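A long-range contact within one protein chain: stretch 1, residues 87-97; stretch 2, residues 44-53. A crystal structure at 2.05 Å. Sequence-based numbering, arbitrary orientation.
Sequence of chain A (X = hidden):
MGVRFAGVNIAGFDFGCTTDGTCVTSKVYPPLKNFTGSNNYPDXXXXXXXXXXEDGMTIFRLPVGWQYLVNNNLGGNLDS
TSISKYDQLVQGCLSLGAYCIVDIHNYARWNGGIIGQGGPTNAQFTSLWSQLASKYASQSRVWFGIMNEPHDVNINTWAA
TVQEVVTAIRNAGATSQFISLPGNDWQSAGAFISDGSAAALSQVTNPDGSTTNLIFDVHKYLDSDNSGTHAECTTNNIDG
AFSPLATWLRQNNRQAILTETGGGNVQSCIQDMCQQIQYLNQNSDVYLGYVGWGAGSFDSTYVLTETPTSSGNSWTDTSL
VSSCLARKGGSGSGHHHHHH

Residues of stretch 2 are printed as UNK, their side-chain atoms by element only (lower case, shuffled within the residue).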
ATOM      1  N   ASP A  87     -15.812   1.841  -1.668  1.00 18.07           N
ATOM      2  CA  ASP A  87     -16.167   1.251  -0.375  1.00 17.07           C
ATOM      3  C   ASP A  87     -16.602  -0.207  -0.494  1.00 19.73           C
ATOM      4  O   ASP A  87     -16.450  -0.984   0.453  1.00 18.83           O
ATOM      5  CB  ASP A  87     -17.243   2.061   0.354  1.00 18.09           C
ATOM      6  CG  ASP A  87     -17.468   1.566   1.784  1.00 29.18           C
ATOM      7  OD1 ASP A  87     -16.474   1.429   2.522  1.00 22.50           O
ATOM      8  OD2 ASP A  87     -18.625   1.290   2.163  1.00 30.76           O
ATOM      9  N   GLN A  88     -17.138  -0.595  -1.650  1.00 17.58           N
ATOM     10  CA  GLN A  88     -17.523  -1.991  -1.831  1.00 20.84           C
ATOM     11  C   GLN A  88     -16.295  -2.883  -1.735  1.00 15.94           C
ATOM     12  O   GLN A  88     -16.353  -3.975  -1.175  1.00 19.37           O
ATOM     13  CB  GLN A  88     -18.230  -2.230  -3.178  1.00 17.48           C
ATOM     14  CG  GLN A  88     -19.616  -1.636  -3.281  1.00 23.73           C
ATOM     15  CD  GLN A  88     -20.195  -1.775  -4.687  1.00 32.33           C
ATOM     16  OE1 GLN A  88     -19.870  -2.710  -5.416  1.00 35.51           O
ATOM     17  NE2 GLN A  88     -21.054  -0.844  -5.064  1.00 32.21           N
ATOM     18  N   LEU A  89     -15.185  -2.424  -2.295  1.00 15.57           N
ATOM     19  CA  LEU A  89     -13.954  -3.205  -2.251  1.00 16.14           C
ATOM     20  C   LEU A  89     -13.395  -3.212  -0.813  1.00 15.43           C
ATOM     21  O   LEU A  89     -12.953  -4.244  -0.301  1.00 15.33           O
ATOM     22  CB  LEU A  89     -12.933  -2.642  -3.244  1.00 15.74           C
ATOM     23  CG  LEU A  89     -11.619  -3.412  -3.384  1.00 18.73           C
ATOM     24  CD1 LEU A  89     -11.889  -4.829  -3.878  1.00 16.09           C
ATOM     25  CD2 LEU A  89     -10.677  -2.669  -4.325  1.00 15.27           C
ATOM     26  N   VAL A  90     -13.454  -2.062  -0.161  1.00 17.42           N
ATOM     27  CA  VAL A  90     -13.032  -1.947   1.239  1.00 22.42           C
ATOM     28  C   VAL A  90     -13.812  -2.881   2.174  1.00 20.64           C
ATOM     29  O   VAL A  90     -13.218  -3.607   2.966  1.00 19.51           O
ATOM     30  CB  VAL A  90     -13.167  -0.492   1.753  1.00 20.26           C
ATOM     31  CG1 VAL A  90     -12.779  -0.397   3.233  1.00 18.32           C
ATOM     32  CG2 VAL A  90     -12.308   0.445   0.919  1.00 16.36           C
ATOM     33  N   GLN A  91     -15.142  -2.860   2.079  1.00 18.01           N
ATOM     34  CA  GLN A  91     -15.964  -3.734   2.909  1.00 17.22           C
ATOM     35  C   GLN A  91     -15.754  -5.211   2.583  1.00 18.97           C
ATOM     36  O   GLN A  91     -15.809  -6.056   3.468  1.00 22.87           O
ATOM     37  CB  GLN A  91     -17.447  -3.356   2.821  1.00 23.06           C
ATOM     38  CG  GLN A  91     -17.753  -1.935   3.291  1.00 20.88           C
ATOM     39  CD  GLN A  91     -17.166  -1.628   4.669  1.00 27.75           C
ATOM     40  OE1 GLN A  91     -17.158  -2.476   5.559  1.00 24.17           O
ATOM     41  NE2 GLN A  91     -16.662  -0.410   4.840  1.00 23.49           N
ATOM     42  N   GLY A  92     -15.484  -5.523   1.320  1.00 22.66           N
ATOM     43  CA  GLY A  92     -15.239  -6.902   0.943  1.00 21.43           C
ATOM     44  C   GLY A  92     -13.997  -7.413   1.644  1.00 28.14           C
ATOM     45  O   GLY A  92     -13.936  -8.550   2.118  1.00 27.88           O
ATOM     46  N   CYS A  93     -12.998  -6.547   1.710  1.00 20.97           N
ATOM     47  CA  CYS A  93     -11.749  -6.860   2.388  1.00 21.24           C
ATOM     48  C   CYS A  93     -11.989  -7.015   3.895  1.00 21.06           C
ATOM     49  O   CYS A  93     -11.559  -7.989   4.513  1.00 20.83           O
ATOM     50  CB  CYS A  93     -10.741  -5.740   2.109  1.00 23.17           C
ATOM     51  SG  CYS A  93      -9.261  -5.801   3.098  1.00 27.53           S
ATOM     52  N   LEU A  94     -12.706  -6.062   4.478  1.00 21.34           N
ATOM     53  CA  LEU A  94     -12.961  -6.076   5.924  1.00 27.84           C
ATOM     54  C   LEU A  94     -13.851  -7.251   6.350  1.00 23.64           C
ATOM     55  O   LEU A  94     -13.713  -7.768   7.450  1.00 22.21           O
ATOM     56  CB  LEU A  94     -13.600  -4.756   6.368  1.00 20.30           C
ATOM     57  CG  LEU A  94     -12.775  -3.472   6.267  1.00 20.57           C
ATOM     58  CD1 LEU A  94     -13.667  -2.292   6.547  1.00 17.31           C
ATOM     59  CD2 LEU A  94     -11.581  -3.488   7.233  1.00 19.68           C
ATOM     60  N   SER A  95     -14.756  -7.661   5.470  1.00 26.34           N
ATOM     61  CA  SER A  95     -15.690  -8.750   5.758  1.00 23.01           C
ATOM     62  C   SER A  95     -14.991 -10.082   5.933  1.00 26.30           C
ATOM     63  O   SER A  95     -15.539 -11.010   6.528  1.00 27.33           O
ATOM     64  CB  SER A  95     -16.734  -8.865   4.645  1.00 19.30           C
ATOM     65  OG  SER A  95     -17.634  -7.764   4.680  1.00 26.57           O
ATOM     66  N   LEU A  96     -13.779 -10.171   5.401  1.00 23.15           N
ATOM     67  CA  LEU A  96     -12.975 -11.379   5.492  1.00 21.18           C
ATOM     68  C   LEU A  96     -12.127 -11.396   6.762  1.00 29.00           C
ATOM     69  O   LEU A  96     -11.312 -12.295   6.953  1.00 23.32           O
ATOM     70  CB  LEU A  96     -12.071 -11.475   4.261  1.00 19.54           C
ATOM     71  CG  LEU A  96     -12.827 -11.726   2.956  1.00 23.62           C
ATOM     72  CD1 LEU A  96     -11.962 -11.373   1.760  1.00 25.03           C
ATOM     73  CD2 LEU A  96     -13.284 -13.178   2.895  1.00 26.04           C
ATOM     74  N   GLY A  97     -12.315 -10.395   7.621  1.00 19.70           N
ATOM     75  CA  GLY A  97     -11.534 -10.274   8.842  1.00 26.13           C
ATOM     76  C   GLY A  97     -10.141  -9.688   8.625  1.00 25.68           C
ATOM     77  O   GLY A  97      -9.360  -9.558   9.565  1.00 26.05           O
ATOM     78  N   UNK A  44     -11.969  -8.858  -7.722  1.00 22.18           N
ATOM     79  CA  UNK A  44     -11.081  -8.595  -6.601  1.00 17.16           C
ATOM     80  C   UNK A  44     -11.556  -9.201  -5.297  1.00 17.49           C
ATOM     81  O   UNK A  44     -10.760  -9.675  -4.492  1.00 19.64           O
ATOM     82  N   UNK A  45     -12.860  -9.190  -5.077  1.00 16.91           N
ATOM     83  CA  UNK A  45     -13.404  -9.696  -3.832  1.00 22.21           C
ATOM     84  C   UNK A  45     -13.291 -11.212  -3.778  1.00 24.51           C
ATOM     85  O   UNK A  45     -12.940 -11.773  -2.747  1.00 22.47           O
ATOM     86  c   UNK A  45     -16.226  -7.155  -3.052  1.00 23.04           C
ATOM     87  c   UNK A  45     -14.854  -9.245  -3.624  1.00 22.60           C
ATOM     88  c   UNK A  45     -14.886  -7.720  -3.457  1.00 22.75           C
ATOM     89  c   UNK A  45     -15.444  -9.940  -2.410  1.00 26.00           C
ATOM     90  N   UNK A  46     -13.577 -11.868  -4.901  1.00 21.23           N
ATOM     91  CA  UNK A  46     -13.365 -13.296  -5.023  1.00 23.83           C
ATOM     92  C   UNK A  46     -11.900 -13.664  -4.850  1.00 23.58           C
ATOM     93  O   UNK A  46     -11.585 -14.692  -4.255  1.00 21.38           O
ATOM     94  N   UNK A  47     -11.002 -12.830  -5.369  1.00 14.22           N
ATOM     95  CA  UNK A  47      -9.571 -13.074  -5.177  1.00 18.93           C
ATOM     96  C   UNK A  47      -9.225 -13.007  -3.694  1.00 18.72           C
ATOM     97  O   UNK A  47      -8.582 -13.913  -3.151  1.00 19.23           O
ATOM     98  o   UNK A  47      -6.975 -10.565  -7.608  1.00 19.14           O
ATOM     99  c   UNK A  47      -8.655 -12.262  -7.441  1.00 20.27           C
ATOM    100  c   UNK A  47      -7.940 -11.122  -8.140  1.00 21.36           C
ATOM    101  c   UNK A  47      -8.715 -12.060  -5.942  1.00 14.39           C
ATOM    102  n   UNK A  47      -8.411 -10.760  -9.329  1.00 16.05           N
ATOM    103  N   UNK A  48      -9.647 -11.935  -3.037  1.00 16.30           N
ATOM    104  CA  UNK A  48      -9.356 -11.772  -1.609  1.00 20.88           C
ATOM    105  C   UNK A  48      -9.856 -12.963  -0.784  1.00 19.75           C
ATOM    106  O   UNK A  48      -9.176 -13.425   0.129  1.00 19.08           O
ATOM    107  c   UNK A  48      -9.214  -9.210  -1.559  1.00 19.77           C
ATOM    108  s   UNK A  48      -9.735  -7.712  -0.697  1.00 24.02           S
ATOM    109  c   UNK A  48     -11.385  -7.497  -1.361  1.00 20.29           C
ATOM    110  c   UNK A  48      -9.945 -10.466  -1.072  1.00 18.48           C
ATOM    111  N   UNK A  49     -11.041 -13.465  -1.115  1.00 21.39           N
ATOM    112  CA  UNK A  49     -11.609 -14.582  -0.363  1.00 20.62           C
ATOM    113  C   UNK A  49     -10.713 -15.820  -0.488  1.00 20.23           C
ATOM    114  O   UNK A  49     -10.452 -16.512   0.494  1.00 21.61           O
ATOM    115  c   UNK A  49     -13.721 -15.988  -0.049  1.00 28.13           C
ATOM    116  o   UNK A  49     -15.993 -16.726   0.070  1.00 45.69           O
ATOM    117  c   UNK A  49     -13.032 -14.885  -0.833  1.00 23.34           C
ATOM    118  c   UNK A  49     -15.056 -16.383  -0.649  1.00 39.18           C
ATOM    119  n   UNK A  49     -15.148 -16.340  -1.977  1.00 47.98           N
ATOM    120  N   UNK A  50     -10.240 -16.082  -1.700  1.00 18.91           N
ATOM    121  CA  UNK A  50      -9.261 -17.138  -1.934  1.00 23.01           C
ATOM    122  C   UNK A  50      -7.974 -16.915  -1.129  1.00 18.50           C
ATOM    123  O   UNK A  50      -7.475 -17.829  -0.474  1.00 21.34           O
ATOM    124  c   UNK A  50      -5.992 -19.302  -3.889  1.00 22.47           C
ATOM    125  n   UNK A  50      -7.251 -19.108  -3.536  1.00 23.88           N
ATOM    126  c   UNK A  50      -8.940 -17.234  -3.429  1.00 18.64           C
ATOM    127  c   UNK A  50      -7.580 -17.780  -3.726  1.00 19.95           C
ATOM    128  c   UNK A  50      -6.466 -17.182  -4.211  1.00 21.02           C
ATOM    129  n   UNK A  50      -5.492 -18.149  -4.299  1.00 25.70           N
ATOM    130  N   UNK A  51      -7.431 -15.707  -1.198  1.00 19.77           N
ATOM    131  CA  UNK A  51      -6.201 -15.383  -0.485  1.00 18.24           C
ATOM    132  C   UNK A  51      -6.340 -15.612   1.016  1.00 18.25           C
ATOM    133  O   UNK A  51      -5.422 -16.115   1.658  1.00 19.31           O
ATOM    134  c   UNK A  51      -3.520 -14.424  -3.765  1.00 20.41           C
ATOM    135  c   UNK A  51      -3.918 -13.383  -4.588  1.00 19.50           C
ATOM    136  c   UNK A  51      -5.520 -12.705  -2.945  1.00 20.70           C
ATOM    137  c   UNK A  51      -5.133 -13.746  -2.111  1.00 20.39           C
ATOM    138  c   UNK A  51      -4.914 -12.520  -4.174  1.00 17.03           C
ATOM    139  c   UNK A  51      -5.780 -13.936  -0.766  1.00 19.57           C
ATOM    140  c   UNK A  51      -4.128 -14.600  -2.532  1.00 19.36           C
ATOM    141  N   UNK A  52      -7.495 -15.254   1.570  1.00 17.43           N
ATOM    142  CA  UNK A  52      -7.714 -15.388   3.005  1.00 19.49           C
ATOM    143  C   UNK A  52      -7.954 -16.851   3.377  1.00 25.80           C
ATOM    144  O   UNK A  52      -7.374 -17.361   4.338  1.00 24.43           O
ATOM    145  c   UNK A  52      -8.579 -13.035   3.361  1.00 20.09           C
ATOM    146  c   UNK A  52      -9.265 -14.864   4.953  1.00 25.83           C
ATOM    147  c   UNK A  52      -8.904 -14.522   3.497  1.00 21.61           C
ATOM    148  N   UNK A  53      -8.798 -17.529   2.608  1.00 22.65           N
ATOM    149  CA  UNK A  53      -9.216 -18.889   2.949  1.00 22.74           C
ATOM    150  C   UNK A  53      -8.164 -19.951   2.660  1.00 28.90           C
ATOM    151  O   UNK A  53      -8.008 -20.899   3.429  1.00 24.65           O
ATOM    152  c   UNK A  53     -10.515 -19.251   2.230  1.00 20.67           C
ATOM    153  c   UNK A  53     -11.702 -18.534   2.804  1.00 24.92           C
ATOM    154  o   UNK A  53     -11.610 -17.938   3.872  1.00 28.11           O
ATOM    155  n   UNK A  53     -12.829 -18.586   2.105  1.00 30.86           N
TER

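Position 44 has backbone atoms alone, so it is glycine. A CB built on Gly44 would point toward stretch 1 and lie 3.5 Å from CD1 of Leu89.

Position 45 carries four carbons, forked at the first, with one arm two carbons long, whose end carbon touches Gln88 and Gly92; this beta-branched aliphatic pattern is isoleucine. The CA-to-CB bond of Ile45 points sideways, but the end of the side chain comes nearer to stretch 1, where CD1 of Ile45 lies 3.7 Å from the backbone O of Gln88 and 4.1 Å from CA of Gly92.

Position 46 again lacks side-chain atoms and is glycine; a CB on Gly46 would point away from stretch 1.

Position 47 has three carbons, the third bearing one oxygen and one nitrogen. An amide at the end of such a chain identifies glutamine. Gln47 does not reach stretch 1, and its amide is hydrogen-bonded elsewhere in the structure.

At position 48 the unbranched chain runs two carbons, a sulfur and a last carbon, and touches Leu89, Cys93 and Leu96; it can only be methionine. Met48 points toward stretch 1: its CE lies 3.7 Å from CD1 of Leu89, its SD 3.6 Å from CB of Cys93, and its CB 3.6 Å from CD1 of Leu96.

Position 49 repeats the three-carbon amide pattern, its side chain touching Leu96, and is likewise glutamine. The end of Gln49 leads away, yet its CG remains 4.1 Å from CD2 of Leu96.

Position 50 shows one carbon followed by a five-membered ring of three carbons and two nitrogens, an imidazole, hence histidine. His50 points away from stretch 1.

Position 51, one carbon and a six-carbon ring without a hydroxyl, is phenylalanine; the ring of Phe51 leads away from the contact.

Position 52 has one carbon carrying two more, touching Leu96, and is valine. CG2 of Val52 lies 3.9 Å from CB of Leu96, and its CG1 3.8 Å from the backbone O of Leu96.

Position 53 has two carbons, the second bearing one oxygen and one nitrogen: asparagine; its side chain makes no contact with stretch 1.

The two helices run nearly parallel, their axes crossing at -16° and approaching to 9.5 Å. No hydrogen bond joins them, so the contact, which buries 410 Å² summed over both sides, rests mainly on apolar packing. Gly92 leaves room for this packing: CA of Gly92 is 5.8 Å from CA of Ile45, and an ideal CB on Gly92 would fall 2.7 Å from CD1 of Ile45, a clash. Met48 spans the space from Leu89 to Leu96, and Leu96 extends the contact along stretch 2 to Val52.

Stretch 2 (44-53) GIGQMQHFVN
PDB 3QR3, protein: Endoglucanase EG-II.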